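Local coordinates for protein (thiaminase I) (Bacillus subtilis, PDB 3THI), which degrades thiamin as a thiaminase I, a transferase that replaces the thiazole of the vitamin with another nucleophile, at residues 43-48 with 60-65; 145-150 with 193-198. All coordinates share one frame; numbering follows the deposited sequence.

Overall arrangement
The two contacts lie in distant parts of this single chain, their centres 33 Å apart and their nearest atoms about 16 Å apart, so neither touches the other. Contact 1 closes first along the sequence: the loop 43-48, between strands 33-36 and 52-56, meets the short helix 60-65 that follows strand 52-56. Contact 2 comes later and spans a longer connection, rather more than half helical, setting strand 147-149 against helix 186-199. Strand 52-56 runs parallel to strand 2-6, whereas strand 147-149 runs parallel to strand 227-231. Each contact thus packs a different region, local at 43-65 and longer-range at 145-198, in a protein of the periplasmic-binding-protein-like clan.

Contact 1: residues 43-48 with 60-65; sequences SADPPD and LSHFVD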
ATOM      1  N   SER A  43       7.294  12.578  -1.858  1.00 20.60           N
ATOM      2  CA  SER A  43       7.720  13.861  -2.397  1.00 24.11           C
ATOM      3  C   SER A  43       8.623  14.646  -1.450  1.00 23.67           C
ATOM      4  O   SER A  43       8.854  15.837  -1.658  1.00 26.04           O
ATOM      5  CB  SER A  43       6.500  14.704  -2.764  1.00 26.24           C
ATOM      6  OG  SER A  43       5.698  14.962  -1.625  1.00 29.69           O
ATOM      7  N   ALA A  44       9.132  13.990  -0.410  1.00 20.44           N
ATOM      8  CA  ALA A  44      10.008  14.664   0.544  1.00 18.18           C
ATOM      9  C   ALA A  44      10.885  13.742   1.384  1.00 17.68           C
ATOM     10  O   ALA A  44      10.515  12.610   1.707  1.00 15.34           O
ATOM     11  CB  ALA A  44       9.195  15.569   1.463  1.00  8.99           C
ATOM     12  N   ASP A  45      12.067  14.241   1.714  1.00 16.96           N
ATOM     13  CA  ASP A  45      12.976  13.504   2.568  1.00 18.02           C
ATOM     14  C   ASP A  45      12.642  13.935   4.003  1.00 19.55           C
ATOM     15  O   ASP A  45      11.969  14.949   4.223  1.00 20.85           O
ATOM     16  CB  ASP A  45      14.426  13.824   2.213  1.00 17.59           C
ATOM     17  CG  ASP A  45      14.853  13.221   0.884  1.00 16.75           C
ATOM     18  OD1 ASP A  45      14.297  12.172   0.458  1.00 14.47           O
ATOM     19  OD2 ASP A  45      15.775  13.796   0.270  1.00 20.86           O
ATOM     20  N   PRO A  46      13.058  13.140   4.999  1.00 19.96           N
ATOM     21  CA  PRO A  46      12.768  13.482   6.393  1.00 19.44           C
ATOM     22  C   PRO A  46      13.377  14.799   6.858  1.00 20.56           C
ATOM     23  O   PRO A  46      14.584  15.007   6.718  1.00 21.82           O
ATOM     24  CB  PRO A  46      13.395  12.319   7.156  1.00 18.32           C
ATOM     25  CG  PRO A  46      13.287  11.184   6.185  1.00 21.32           C
ATOM     26  CD  PRO A  46      13.740  11.843   4.914  1.00 19.03           C
ATOM     27  N   PRO A  47      12.534  15.739   7.340  1.00 18.65           N
ATOM     28  CA  PRO A  47      13.053  17.023   7.826  1.00 17.31           C
ATOM     29  C   PRO A  47      13.849  16.738   9.110  1.00 18.06           C
ATOM     30  O   PRO A  47      13.510  15.828   9.867  1.00 16.37           O
ATOM     31  CB  PRO A  47      11.769  17.812   8.141  1.00 17.34           C
ATOM     32  CG  PRO A  47      10.781  17.270   7.167  1.00 15.71           C
ATOM     33  CD  PRO A  47      11.065  15.777   7.232  1.00 18.26           C
ATOM     34  N   ASP A  48      14.911  17.500   9.344  1.00 19.26           N
ATOM     35  CA  ASP A  48      15.739  17.317  10.531  1.00 21.84           C
ATOM     36  C   ASP A  48      14.948  17.317  11.845  1.00 21.73           C
ATOM     37  O   ASP A  48      15.317  16.627  12.802  1.00 21.39           O
ATOM     38  CB  ASP A  48      16.812  18.411  10.599  1.00 28.67           C
ATOM     39  CG  ASP A  48      17.898  18.249   9.544  1.00 32.56           C
ATOM     40  OD1 ASP A  48      17.655  17.617   8.489  1.00 32.48           O
ATOM     41  OD2 ASP A  48      19.004  18.780   9.785  1.00 33.31           O
ATOM     42  N   LEU A  60      12.656   3.306   1.569  1.00  9.85           N
ATOM     43  CA  LEU A  60      13.486   2.867   2.705  1.00 11.38           C
ATOM     44  C   LEU A  60      14.989   2.841   2.441  1.00 10.14           C
ATOM     45  O   LEU A  60      15.756   3.413   3.213  1.00 10.91           O
ATOM     46  CB  LEU A  60      13.043   1.495   3.226  1.00  7.64           C
ATOM     47  CG  LEU A  60      13.744   1.060   4.515  1.00  9.71           C
ATOM     48  CD1 LEU A  60      13.415   2.063   5.621  1.00  9.02           C
ATOM     49  CD2 LEU A  60      13.330  -0.346   4.914  1.00  7.64           C
ATOM     50  N   SER A  61      15.398   2.171   1.363  1.00  9.53           N
ATOM     51  CA  SER A  61      16.812   2.058   0.993  1.00 10.11           C
ATOM     52  C   SER A  61      17.497   3.415   0.851  1.00 10.81           C
ATOM     53  O   SER A  61      18.603   3.617   1.353  1.00  8.59           O
ATOM     54  CB  SER A  61      16.957   1.243  -0.289  1.00  5.23           C
ATOM     55  OG  SER A  61      16.460  -0.069  -0.092  1.00 10.94           O
ATOM     56  N   HIS A  62      16.813   4.349   0.200  1.00 10.84           N
ATOM     57  CA  HIS A  62      17.317   5.702   0.028  1.00 11.43           C
ATOM     58  C   HIS A  62      17.492   6.396   1.390  1.00 11.71           C
ATOM     59  O   HIS A  62      18.555   6.938   1.682  1.00 14.21           O
ATOM     60  CB  HIS A  62      16.350   6.513  -0.842  1.00 12.70           C
ATOM     61  CG  HIS A  62      16.660   7.978  -0.879  1.00 16.00           C
ATOM     62  ND1 HIS A  62      15.702   8.948  -0.676  1.00 14.97           N
ATOM     63  CD2 HIS A  62      17.832   8.635  -1.040  1.00 12.47           C
ATOM     64  CE1 HIS A  62      16.274  10.138  -0.702  1.00 13.80           C
ATOM     65  NE2 HIS A  62      17.565   9.975  -0.921  1.00 15.15           N
ATOM     66  N   PHE A  63      16.445   6.399   2.210  1.00 10.11           N
ATOM     67  CA  PHE A  63      16.510   7.038   3.528  1.00 12.78           C
ATOM     68  C   PHE A  63      17.614   6.453   4.394  1.00 11.01           C
ATOM     69  O   PHE A  63      18.315   7.179   5.094  1.00 13.00           O
ATOM     70  CB  PHE A  63      15.172   6.929   4.271  1.00  9.62           C
ATOM     71  CG  PHE A  63      14.053   7.717   3.642  1.00 16.40           C
ATOM     72  CD1 PHE A  63      14.319   8.800   2.805  1.00 15.39           C
ATOM     73  CD2 PHE A  63      12.722   7.380   3.898  1.00 12.58           C
ATOM     74  CE1 PHE A  63      13.274   9.531   2.232  1.00 15.42           C
ATOM     75  CE2 PHE A  63      11.674   8.106   3.328  1.00 11.36           C
ATOM     76  CZ  PHE A  63      11.951   9.185   2.495  1.00 11.27           C
ATOM     77  N   VAL A  64      17.765   5.133   4.348  1.00 13.21           N
ATOM     78  CA  VAL A  64      18.793   4.463   5.132  1.00 12.47           C
ATOM     79  C   VAL A  64      20.204   4.827   4.676  1.00 15.55           C
ATOM     80  O   VAL A  64      21.025   5.280   5.476  1.00 12.52           O
ATOM     81  CB  VAL A  64      18.630   2.935   5.083  1.00 12.93           C
ATOM     82  CG1 VAL A  64      19.855   2.255   5.694  1.00  8.38           C
ATOM     83  CG2 VAL A  64      17.370   2.525   5.826  1.00  8.47           C
ATOM     84  N   ASP A  65      20.476   4.640   3.386  1.00 14.21           N
ATOM     85  CA  ASP A  65      21.799   4.932   2.843  1.00 13.70           C
ATOM     86  C   ASP A  65      22.181   6.398   2.966  1.00 12.12           C
ATOM     87  O   ASP A  65      23.366   6.727   2.992  1.00 13.40           O
ATOM     88  CB  ASP A  65      21.901   4.484   1.382  1.00 14.86           C
ATOM     89  CG  ASP A  65      21.790   2.978   1.209  1.00 15.71           C
ATOM     90  OD1 ASP A  65      21.736   2.225   2.209  1.00 18.68           O
ATOM     91  OD2 ASP A  65      21.770   2.543   0.044  1.00 18.51           O
TER
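D45 and P46 of the loop 43-48 close on F63 of helix 60-65, with H62 beside it. The F63 ring is the centre of the contact. Its CG stands anti to the carbonyl carbon (chi1 -67°), which carries the ring across to the loop. P46 lies over one face, its CD 3.9 Å from the ring centroid and offset toward the rim, a CH-pi contact. D45 takes the edge instead: OD1 sits in the ring plane, 3.3 Å from F63 CE1, and the carboxylate stands nearly upright to the ring, the two planes 88° apart. A44 O adds a looser touch, 3.8 Å from F63 CZ.

The same D45 OD1 also meets the imidazole, at 3.1 Å from H62 CE1. H62 extends its CG anti to the backbone N, bringing the CE1 edge up to the carboxylate, whose plane is turned 52° from the ring. No hydrogen bond crosses between the segments.

The strongest partner of D45 lies outside, in a salt bridge from OD1 to R347. Behind the contact, P46 rests on F53 and F63 on L55, both of strand 52-56. One carboxylate oxygen therefore joins an arginine to two ring edges; its negative charge would suit the slightly positive ring C-H groups, while the proline adds apolar cover on one face.

Contact 2: residues 145-150 with 193-198; sequences KGLLIN and RLLINM
At the corner where the chain enters strand 147-149, the carbonyl of M198 in helix 193-198 lies against G146 and L147. G146 comes first, its CA 3.9 Å from M198 O, with a positive phi as the chain turns. L147 N then donates a hydrogen bond to M198 O over 3.2 Å. The bond is nearly straight at the hydrogen, 168°, but the donor stands well above the carbonyl plane. L147 also contributes the largest share of the packing. With CG anti to the backbone N (chi1 172°), its CD2 branch reaches the helix. There L147 CD2 lies 3.9 Å from L195 CD2. L147 CB, for its part, sits 3.8 Å from M198 CB. L148 points away from the helix and packs on W219 and F220 of helix 215-222. I149 faces the helix again, its CD1 resting more distantly on L195 CD2 at 4.3 Å. I229 of strand 227-231 touches L147, I149 and L195, adding to the buried apolar layer. Alternating side chains of a strand, one set packed on a helix that crosses at -117° and the other on helix 215-222, are characteristic of a layered alpha/beta fold, here within the thiaminase-1 family region.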
ATOM      1  N   LYS A 145     -19.364  -3.227 -17.056  1.00 19.32           N
ATOM      2  CA  LYS A 145     -18.520  -3.388 -18.236  1.00 17.16           C
ATOM      3  C   LYS A 145     -17.102  -2.892 -18.020  1.00 15.09           C
ATOM      4  O   LYS A 145     -16.884  -1.754 -17.612  1.00 15.44           O
ATOM      5  CB  LYS A 145     -19.124  -2.654 -19.442  1.00 16.32           C
ATOM      6  CG  LYS A 145     -20.243  -3.394 -20.140  1.00 21.45           C
ATOM      7  CD  LYS A 145     -20.863  -2.533 -21.238  1.00 28.54           C
ATOM      8  CE  LYS A 145     -19.851  -2.108 -22.301  1.00 31.80           C
ATOM      9  NZ  LYS A 145     -20.408  -1.047 -23.211  1.00 38.72           N
ATOM     10  N   GLY A 146     -16.140  -3.773 -18.259  1.00 14.66           N
ATOM     11  CA  GLY A 146     -14.749  -3.401 -18.138  1.00 14.43           C
ATOM     12  C   GLY A 146     -14.096  -3.444 -16.778  1.00 15.90           C
ATOM     13  O   GLY A 146     -14.683  -3.873 -15.776  1.00 15.68           O
ATOM     14  N   LEU A 147     -12.845  -2.999 -16.776  1.00 16.53           N
ATOM     15  CA  LEU A 147     -12.014  -2.943 -15.590  1.00 13.91           C
ATOM     16  C   LEU A 147     -11.871  -1.541 -15.035  1.00 15.72           C
ATOM     17  O   LEU A 147     -11.672  -0.584 -15.780  1.00 17.96           O
ATOM     18  CB  LEU A 147     -10.609  -3.468 -15.907  1.00 12.92           C
ATOM     19  CG  LEU A 147      -9.565  -3.292 -14.796  1.00 10.72           C
ATOM     20  CD1 LEU A 147      -9.900  -4.200 -13.621  1.00  9.49           C
ATOM     21  CD2 LEU A 147      -8.172  -3.578 -15.328  1.00 12.37           C
ATOM     22  N   LEU A 148     -11.979  -1.431 -13.717  1.00 14.85           N
ATOM     23  CA  LEU A 148     -11.773  -0.162 -13.037  1.00 16.33           C
ATOM     24  C   LEU A 148     -10.422  -0.317 -12.355  1.00 14.40           C
ATOM     25  O   LEU A 148     -10.210  -1.267 -11.604  1.00 14.71           O
ATOM     26  CB  LEU A 148     -12.854   0.094 -11.981  1.00 18.99           C
ATOM     27  CG  LEU A 148     -14.150   0.773 -12.433  1.00 17.04           C
ATOM     28  CD1 LEU A 148     -15.147   0.789 -11.294  1.00 14.56           C
ATOM     29  CD2 LEU A 148     -13.826   2.184 -12.843  1.00 19.60           C
ATOM     30  N   ILE A 149      -9.483   0.559 -12.693  1.00 13.17           N
ATOM     31  CA  ILE A 149      -8.169   0.520 -12.079  1.00 11.55           C
ATOM     32  C   ILE A 149      -7.472   1.867 -12.168  1.00 12.12           C
ATOM     33  O   ILE A 149      -7.532   2.557 -13.181  1.00  9.61           O
ATOM     34  CB  ILE A 149      -7.262  -0.577 -12.683  1.00  9.04           C
ATOM     35  CG1 ILE A 149      -5.981  -0.717 -11.847  1.00  9.98           C
ATOM     36  CG2 ILE A 149      -6.947  -0.271 -14.139  1.00 10.62           C
ATOM     37  CD1 ILE A 149      -4.985  -1.741 -12.364  1.00  8.14           C
ATOM     38  N   ASN A 150      -6.855   2.253 -11.062  1.00 13.23           N
ATOM     39  CA  ASN A 150      -6.124   3.499 -10.983  1.00 14.17           C
ATOM     40  C   ASN A 150      -4.693   3.282 -11.479  1.00 14.96           C
ATOM     41  O   ASN A 150      -3.902   2.553 -10.868  1.00 17.19           O
ATOM     42  CB  ASN A 150      -6.128   4.014  -9.535  1.00 13.00           C
ATOM     43  CG  ASN A 150      -5.476   5.371  -9.393  1.00 10.96           C
ATOM     44  OD1 ASN A 150      -4.846   5.868 -10.323  1.00 12.77           O
ATOM     45  ND2 ASN A 150      -5.639   5.985  -8.229  1.00 13.07           N
ATOM     46  N   ARG A 193      -0.155  -2.660 -20.562  1.00 15.33           N
ATOM     47  CA  ARG A 193      -1.011  -2.245 -21.668  1.00 15.65           C
ATOM     48  C   ARG A 193      -2.305  -3.015 -21.623  1.00 15.17           C
ATOM     49  O   ARG A 193      -3.363  -2.455 -21.878  1.00 18.04           O
ATOM     50  CB  ARG A 193      -0.351  -2.506 -23.019  1.00 17.85           C
ATOM     51  CG  ARG A 193       0.740  -1.541 -23.342  1.00 23.29           C
ATOM     52  CD  ARG A 193       1.291  -1.769 -24.722  1.00 20.74           C
ATOM     53  NE  ARG A 193       1.727  -0.487 -25.233  1.00 28.23           N
ATOM     54  CZ  ARG A 193       1.171   0.129 -26.266  1.00 26.37           C
ATOM     55  NH1 ARG A 193       0.164  -0.440 -26.913  1.00 27.85           N
ATOM     56  NH2 ARG A 193       1.583   1.340 -26.610  1.00 27.38           N
ATOM     57  N   LEU A 194      -2.217  -4.309 -21.316  1.00 14.80           N
ATOM     58  CA  LEU A 194      -3.404  -5.152 -21.246  1.00 14.15           C
ATOM     59  C   LEU A 194      -4.391  -4.563 -20.229  1.00 16.49           C
ATOM     60  O   LEU A 194      -5.598  -4.517 -20.480  1.00 16.15           O
ATOM     61  CB  LEU A 194      -3.026  -6.576 -20.847  1.00 14.07           C
ATOM     62  CG  LEU A 194      -4.185  -7.559 -20.977  1.00 12.84           C
ATOM     63  CD1 LEU A 194      -4.633  -7.615 -22.426  1.00 13.41           C
ATOM     64  CD2 LEU A 194      -3.787  -8.919 -20.476  1.00 12.48           C
ATOM     65  N   LEU A 195      -3.857  -4.084 -19.103  1.00 15.63           N
ATOM     66  CA  LEU A 195      -4.654  -3.477 -18.047  1.00 16.46           C
ATOM     67  C   LEU A 195      -5.318  -2.201 -18.543  1.00 16.01           C
ATOM     68  O   LEU A 195      -6.488  -1.961 -18.265  1.00 21.43           O
ATOM     69  CB  LEU A 195      -3.775  -3.144 -16.851  1.00 16.59           C
ATOM     70  CG  LEU A 195      -3.291  -4.294 -15.989  1.00 16.50           C
ATOM     71  CD1 LEU A 195      -2.209  -3.794 -15.065  1.00 14.50           C
ATOM     72  CD2 LEU A 195      -4.462  -4.890 -15.216  1.00 15.69           C
ATOM     73  N   ILE A 196      -4.542  -1.371 -19.233  1.00 14.23           N
ATOM     74  CA  ILE A 196      -5.036  -0.119 -19.793  1.00 15.41           C
ATOM     75  C   ILE A 196      -6.099  -0.441 -20.842  1.00 15.75           C
ATOM     76  O   ILE A 196      -7.141   0.212 -20.921  1.00 16.25           O
ATOM     77  CB  ILE A 196      -3.877   0.680 -20.422  1.00 13.50           C
ATOM     78  CG1 ILE A 196      -2.958   1.209 -19.313  1.00 12.62           C
ATOM     79  CG2 ILE A 196      -4.406   1.798 -21.305  1.00 13.18           C
ATOM     80  CD1 ILE A 196      -1.599   1.700 -19.799  1.00 12.71           C
ATOM     81  N   ASN A 197      -5.835  -1.483 -21.617  1.00 14.91           N
ATOM     82  CA  ASN A 197      -6.763  -1.919 -22.647  1.00 16.60           C
ATOM     83  C   ASN A 197      -8.113  -2.335 -22.039  1.00 16.07           C
ATOM     84  O   ASN A 197      -9.181  -2.075 -22.616  1.00 11.28           O
ATOM     85  CB  ASN A 197      -6.161  -3.089 -23.428  1.00 19.19           C
ATOM     86  CG  ASN A 197      -6.975  -3.439 -24.648  1.00 23.99           C
ATOM     87  OD1 ASN A 197      -7.169  -2.605 -25.540  1.00 29.66           O
ATOM     88  ND2 ASN A 197      -7.481  -4.656 -24.686  1.00 16.09           N
ATOM     89  N   MET A 198      -8.059  -2.985 -20.880  1.00 12.62           N
ATOM     90  CA  MET A 198      -9.274  -3.433 -20.202  1.00 17.17           C
ATOM     91  C   MET A 198     -10.047  -2.306 -19.507  1.00 18.11           C
ATOM     92  O   MET A 198     -11.281  -2.299 -19.489  1.00 15.42           O
ATOM     93  CB  MET A 198      -8.945  -4.536 -19.186  1.00 15.43           C
ATOM     94  CG  MET A 198      -8.429  -5.829 -19.826  1.00 13.87           C
ATOM     95  SD  MET A 198      -8.356  -7.202 -18.659  1.00 17.48           S
ATOM     96  CE  MET A 198      -6.613  -7.073 -18.044  1.00  9.03           C
TER